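Histone FOLD protein (Methanopyrus kandleri, PDB 1F1E) probably binds and compacts DNA as an archaeal histone, carrying two histone folds in one chain that pair with each other. Local coordinates at residues I10-R15 with K28-Y32; E118-K122 with A143-S147. All blocks are in the same frame, centred on the assembly; numbering follows the deposited sequence. Where two conformers were deposited one is given.

Contact 1 of 2, residues I10-R15 with K28-Y32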
loop_
_atom_site.group_PDB
_atom_site.type_symbol
_atom_site.label_atom_id
_atom_site.label_comp_id
_atom_site.label_asym_id
_atom_site.label_seq_id
_atom_site.Cartn_x
_atom_site.Cartn_y
_atom_site.Cartn_z
ATOM N N ILE A 10 6.944 -8.328 19.418
ATOM C CA ILE A 10 6.800 -8.619 17.982
ATOM C C ILE A 10 6.448 -10.075 17.744
ATOM O O ILE A 10 5.499 -10.398 17.028
ATOM C CB ILE A 10 8.041 -8.223 17.198
ATOM C CG1 ILE A 10 8.293 -6.690 17.282
ATOM C CG2 ILE A 10 7.964 -8.700 15.768
ATOM C CD1 ILE A 10 9.642 -6.340 16.681
ATOM N N GLU A 11 7.224 -10.965 18.375
ATOM C CA GLU A 11 6.910 -12.358 18.216
ATOM C C GLU A 11 5.547 -12.776 18.731
ATOM O O GLU A 11 4.932 -13.499 18.002
ATOM C CB GLU A 11 7.979 -13.175 18.999
ATOM C CG GLU A 11 7.792 -14.647 18.710
ATOM C CD GLU A 11 8.756 -15.543 19.425
ATOM O OE1 GLU A 11 9.732 -15.025 20.034
ATOM O OE2 GLU A 11 8.495 -16.762 19.377
ATOM N N ARG A 12 5.170 -12.326 19.950
ATOM C CA ARG A 12 3.859 -12.764 20.440
ATOM C C ARG A 12 2.727 -12.310 19.498
ATOM O O ARG A 12 1.764 -13.017 19.254
ATOM C CB ARG A 12 3.562 -12.320 21.873
ATOM C CG ARG A 12 4.458 -13.016 22.918
ATOM C CD ARG A 12 3.959 -12.608 24.313
ATOM N NE ARG A 12 4.269 -11.187 24.527
ATOM C CZ ARG A 12 5.394 -10.699 25.017
ATOM N NH1 ARG A 12 6.415 -11.465 25.394
ATOM N NH2 ARG A 12 5.535 -9.407 25.160
ATOM N N ILE A 13 2.900 -11.064 19.012
ATOM C CA ILE A 13 1.833 -10.470 18.234
ATOM C C ILE A 13 1.747 -11.229 16.920
ATOM O O ILE A 13 0.685 -11.585 16.446
ATOM C CB ILE A 13 2.021 -8.983 18.096
ATOM C CG1 ILE A 13 1.853 -8.268 19.440
ATOM C CG2 ILE A 13 1.100 -8.381 17.070
ATOM C CD1 ILE A 13 2.494 -6.877 19.453
ATOM N N PHE A 14 2.889 -11.429 16.272
ATOM C CA PHE A 14 2.867 -12.198 15.011
ATOM C C PHE A 14 2.270 -13.574 15.233
ATOM O O PHE A 14 1.471 -14.079 14.444
ATOM C CB PHE A 14 4.298 -12.308 14.520
ATOM C CG PHE A 14 4.445 -12.984 13.194
ATOM C CD1 PHE A 14 4.743 -14.310 13.098
ATOM C CD2 PHE A 14 4.259 -12.259 12.018
ATOM C CE1 PHE A 14 4.893 -14.955 11.879
ATOM C CE2 PHE A 14 4.371 -12.891 10.819
ATOM C CZ PHE A 14 4.689 -14.228 10.741
ATOM N N ARG A 15 2.680 -14.184 16.357
ATOM C CA ARG A 15 2.207 -15.543 16.638
ATOM C C ARG A 15 0.717 -15.611 16.902
ATOM O O ARG A 15 0.025 -16.620 16.736
ATOM C CB ARG A 15 3.032 -16.062 17.832
ATOM C CG ARG A 15 3.444 -17.463 17.927
ATOM C CD ARG A 15 4.123 -17.722 19.265
ATOM N NE ARG A 15 5.575 -17.891 19.119
ATOM C CZ ARG A 15 6.093 -19.026 18.641
ATOM N NH1 ARG A 15 7.405 -19.159 18.529
ATOM N NH2 ARG A 15 5.310 -20.029 18.265
ATOM N N LYS A 28 11.445 -15.678 12.749
ATOM C CA LYS A 28 11.578 -14.612 13.737
ATOM C C LYS A 28 12.544 -13.578 13.196
ATOM O O LYS A 28 12.350 -12.370 13.351
ATOM C CB LYS A 28 12.040 -15.204 15.078
ATOM C CG LYS A 28 11.088 -16.203 15.666
ATOM C CD LYS A 28 11.617 -16.915 16.908
ATOM C CE LYS A 28 10.793 -18.123 17.248
ATOM N NZ LYS A 28 11.179 -18.786 18.521
ATOM N N ASP A 29 13.654 -13.981 12.572
ATOM C CA ASP A 29 14.624 -13.047 12.057
ATOM C C ASP A 29 13.952 -12.071 11.080
ATOM O O ASP A 29 14.173 -10.847 11.088
ATOM C CB ASP A 29 15.708 -13.737 11.282
ATOM C CG ASP A 29 16.843 -14.484 11.895
ATOM O OD1 ASP A 29 17.102 -14.231 13.071
ATOM O OD2 ASP A 29 17.433 -15.313 11.180
ATOM N N THR A 30 13.111 -12.706 10.262
ATOM C CA THR A 30 12.437 -11.840 9.257
ATOM C C THR A 30 11.539 -10.770 9.838
ATOM O O THR A 30 11.549 -9.595 9.458
ATOM C CB THR A 30 11.656 -12.715 8.290
ATOM O OG1 THR A 30 12.597 -13.622 7.660
ATOM C CG2 THR A 30 11.051 -11.902 7.174
ATOM N N ILE A 31 10.726 -11.203 10.794
ATOM C CA ILE A 31 9.771 -10.293 11.454
ATOM C C ILE A 31 10.497 -9.289 12.326
ATOM O O ILE A 31 10.021 -8.171 12.461
ATOM C CB ILE A 31 8.662 -11.009 12.236
ATOM C CG1 ILE A 31 9.134 -11.822 13.416
ATOM C CG2 ILE A 31 7.795 -11.918 11.347
ATOM C CD1 ILE A 31 8.043 -12.404 14.315
ATOM N N TYR A 32 11.638 -9.590 12.908
ATOM C CA TYR A 32 12.348 -8.587 13.722
ATOM C C TYR A 32 12.907 -7.496 12.839
ATOM O O TYR A 32 13.000 -6.300 13.190
ATOM C CB TYR A 32 13.466 -9.328 14.437
ATOM C CG TYR A 32 13.016 -10.319 15.488
ATOM C CD1 TYR A 32 11.808 -10.321 16.129
ATOM C CD2 TYR A 32 13.858 -11.339 15.922
ATOM C CE1 TYR A 32 11.416 -11.216 17.095
ATOM C CE2 TYR A 32 13.558 -12.263 16.858
ATOM C CZ TYR A 32 12.301 -12.201 17.446
ATOM O OH TYR A 32 12.021 -13.131 18.390
HETATM O O HOH W 1 11.470 -12.676 21.181
HETATM O O HOH W 2 12.324 -16.171 20.366
HETATM O O HOH W 3 9.537 -18.300 21.394
#
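Ile-31 turns its CG1 branch between the backbone N and the carbonyl carbon (chi1 64°), sending CD1 to CB and CG of Phe-14 and leaving CG2 over one face of the Phe-14 ring. Phe-14 CG, anti to its own N (chi1 -176°), turns the ring toward Ile-31, whose CG2 stands 3.7 Å from the ring centroid in a CH-pi contact. Ile-10 CG2 slides past Ile-31 CD1 at 4.0 Å and meets the Tyr-32 ring at its edge. These apolar groups join helices 7-15 and 25-51, the short first and long central helices of the first histone fold, the axes of segments 10-15 and 28-32 crossing at 108°; Leu-23 and Val-140 extend the packing. Toward solvent the contact becomes ionic. The extended Glu-11 chain offers OE2 to both NE and NH1 of Arg-15, a side-on grip in the guanidinium plane, and the straighter bond, from NH1, is 2.8 Å. Lys-28 NZ reaches the same oxygen at 3.5 Å, a looser salt bridge that draws both cations into one network, Arg-15 NH1 lying 3.8 Å from Lys-28 NZ. One water links Glu-11 OE1 to Tyr-32 OH; two more donate to Glu-11 OE1 and OE2, each accepting weakly from Lys-28 NZ.

Contact 2 of 2, residues E118-K122 with A143-S147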
loop_
_atom_site.group_PDB
_atom_site.type_symbol
_atom_site.label_atom_id
_atom_site.label_comp_id
_atom_site.label_asym_id
_atom_site.label_seq_id
_atom_site.Cartn_x
_atom_site.Cartn_y
_atom_site.Cartn_z
ATOM N N GLU A 118 -1.910 -9.964 11.098
ATOM C CA GLU A 118 -2.351 -10.298 9.752
ATOM C C GLU A 118 -1.230 -10.879 8.888
ATOM O O GLU A 118 -1.417 -11.825 8.111
ATOM C CB GLU A 118 -2.937 -9.083 9.081
ATOM C CG GLU A 118 -3.764 -9.346 7.877
ATOM C CD GLU A 118 -4.375 -7.975 7.527
ATOM O OE1 GLU A 118 -5.599 -7.810 7.505
ATOM O OE2 GLU A 118 -3.536 -7.083 7.287
ATOM N N LEU A 119 -0.056 -10.328 9.116
ATOM C CA LEU A 119 1.106 -10.951 8.449
ATOM C C LEU A 119 1.320 -12.383 8.886
ATOM O O LEU A 119 1.663 -13.238 8.056
ATOM C CB LEU A 119 2.321 -10.096 8.739
ATOM C CG LEU A 119 3.551 -10.320 7.877
ATOM C CD1 LEU A 119 3.281 -9.815 6.439
ATOM C CD2 LEU A 119 4.773 -9.742 8.546
ATOM N N GLY A 120 1.129 -12.654 10.165
ATOM C CA GLY A 120 1.253 -13.998 10.673
ATOM C C GLY A 120 0.194 -14.891 10.038
ATOM O O GLY A 120 0.404 -16.035 9.644
ATOM N N GLU A 121 -1.024 -14.384 9.881
ATOM C CA GLU A 121 -2.043 -15.184 9.217
ATOM C C GLU A 121 -1.658 -15.529 7.792
ATOM O O GLU A 121 -1.860 -16.645 7.295
ATOM C CB GLU A 121 -3.363 -14.435 9.173
ATOM C CG GLU A 121 -3.972 -14.173 10.513
ATOM C CD GLU A 121 -5.195 -13.279 10.490
ATOM O OE1 GLU A 121 -5.636 -12.900 11.583
ATOM O OE2 GLU A 121 -5.814 -13.027 9.411
ATOM N N LYS A 122 -1.137 -14.559 7.054
ATOM C CA LYS A 122 -0.759 -14.784 5.698
ATOM C C LYS A 122 0.410 -15.769 5.607
ATOM O O LYS A 122 0.437 -16.659 4.747
ATOM C CB LYS A 122 -0.414 -13.438 5.020
ATOM C CG LYS A 122 -0.244 -13.597 3.483
ATOM C CD LYS A 122 -1.557 -13.941 2.822
ATOM C CE LYS A 122 -1.547 -14.041 1.317
ATOM N NZ LYS A 122 -2.953 -14.476 0.994
ATOM N N ALA A 143 4.690 -13.481 2.567
ATOM C CA ALA A 143 3.627 -12.685 3.144
ATOM C C ALA A 143 3.886 -11.182 3.086
ATOM O O ALA A 143 2.992 -10.379 2.764
ATOM C CB ALA A 143 3.364 -13.122 4.579
ATOM N N ILE A 144 5.141 -10.783 3.352
ATOM C CA ILE A 144 5.540 -9.383 3.232
ATOM C C ILE A 144 5.387 -8.886 1.822
ATOM O O ILE A 144 4.806 -7.822 1.631
ATOM C CB ILE A 144 6.959 -9.250 3.803
ATOM C CG1 ILE A 144 7.045 -9.421 5.313
ATOM C CG2 ILE A 144 7.562 -7.945 3.389
ATOM C CD1 ILE A 144 8.420 -9.666 5.881
ATOM N N THR A 145 5.947 -9.660 0.890
ATOM C CA THR A 145 5.970 -9.150 -0.485
ATOM C C THR A 145 4.557 -9.011 -1.016
ATOM O O THR A 145 4.223 -8.034 -1.673
ATOM C CB THR A 145 6.783 -10.137 -1.322
ATOM O OG1 THR A 145 8.156 -9.945 -1.045
ATOM C CG2 THR A 145 6.504 -9.793 -2.755
ATOM N N TYR A 146 3.728 -10.008 -0.715
ATOM C CA TYR A 146 2.389 -10.048 -1.261
ATOM C C TYR A 146 1.621 -8.921 -0.619
ATOM O O TYR A 146 1.039 -8.065 -1.270
ATOM C CB TYR A 146 1.780 -11.409 -0.985
ATOM C CG TYR A 146 0.449 -11.627 -1.617
ATOM C CD1 TYR A 146 -0.712 -11.178 -0.970
ATOM C CD2 TYR A 146 0.283 -12.302 -2.830
ATOM C CE1 TYR A 146 -1.961 -11.358 -1.506
ATOM C CE2 TYR A 146 -0.951 -12.475 -3.397
ATOM C CZ TYR A 146 -2.053 -12.004 -2.722
ATOM O OH TYR A 146 -3.286 -12.191 -3.250
ATOM N N SER A 147 1.601 -8.915 0.723
ATOM C CA SER A 147 0.690 -8.028 1.377
ATOM C C SER A 147 1.038 -6.545 1.397
ATOM O O SER A 147 0.123 -5.736 1.553
ATOM C CB SER A 147 0.421 -8.536 2.789
ATOM O OG SER A 147 1.524 -8.324 3.612
#
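Leu-119 and Lys-122, one turn apart on helix 102-129, face Ala-143 to Ser-147 of helix 137-147, the two segment axes coming within 9.6 Å at 109° and the backbones nearing most at Lys-122 and Ala-143, whose CA atoms are 5.5 Å apart. Leu-119 leads with CD1, which lies 3.8 Å from Ala-143 CB, touches Ile-144 CG1 and approaches Ser-147 OG at 3.6 Å. The small methyl of Ala-143 touches both this branch and CB and CG of Lys-122. With CG anti to the backbone N (chi1 -170°) and a bend at chi2 (67°), Lys-122 lays its aliphatic chain along Ala-143 and carries CE to the Tyr-146 ring, 4.2 Å from the centroid and off-centre, an oblique CH-pi contact. Its ammonium continues to a salt bridge with Glu-125. Shortening this side chain to an alanine is likely to leave the Tyr-146 ring without the CE contact and Glu-125 without this cation. The contact joins the long central helix to the last helix of the second histone fold, and Tyr-146 and Ser-147 also make backbone hydrogen bonds to the second subunit. Beside the apolar groups, Ser-147 OG turns back to Ala-143 O in a 2.7 Å hydrogen bond; the backbone N of Ser-147 reaches that oxygen from the opposite face of its plane. Because the hydroxyl is satisfied within its own helix, it can lie against Leu-119, and between these two segments the contact rests on apolar and CH-pi packing, with no hydrogen bond across it.

Contacts 1 and 2 belong to different histone folds of the same chain, yet their centres lie only 12 Å apart and they touch directly. Phe-14 from contact 1 sets CE2 3.3 Å from Gly-120 CA in contact 2. A second bridge runs from Thr-30 CG2 to Ile-144 CD1 at 3.7 Å. Segment 10-15 thus packs on the central helix of the other fold, while 28-32 meets its last helix, consistent with the intimate pairing of histone folds. The second subunit reaches contact 2 but leaves the segments of contact 1 untouched; segment 143-147 thus takes part both in the fold pairing and in the contact with the second subunit, which Glu-118 also reaches.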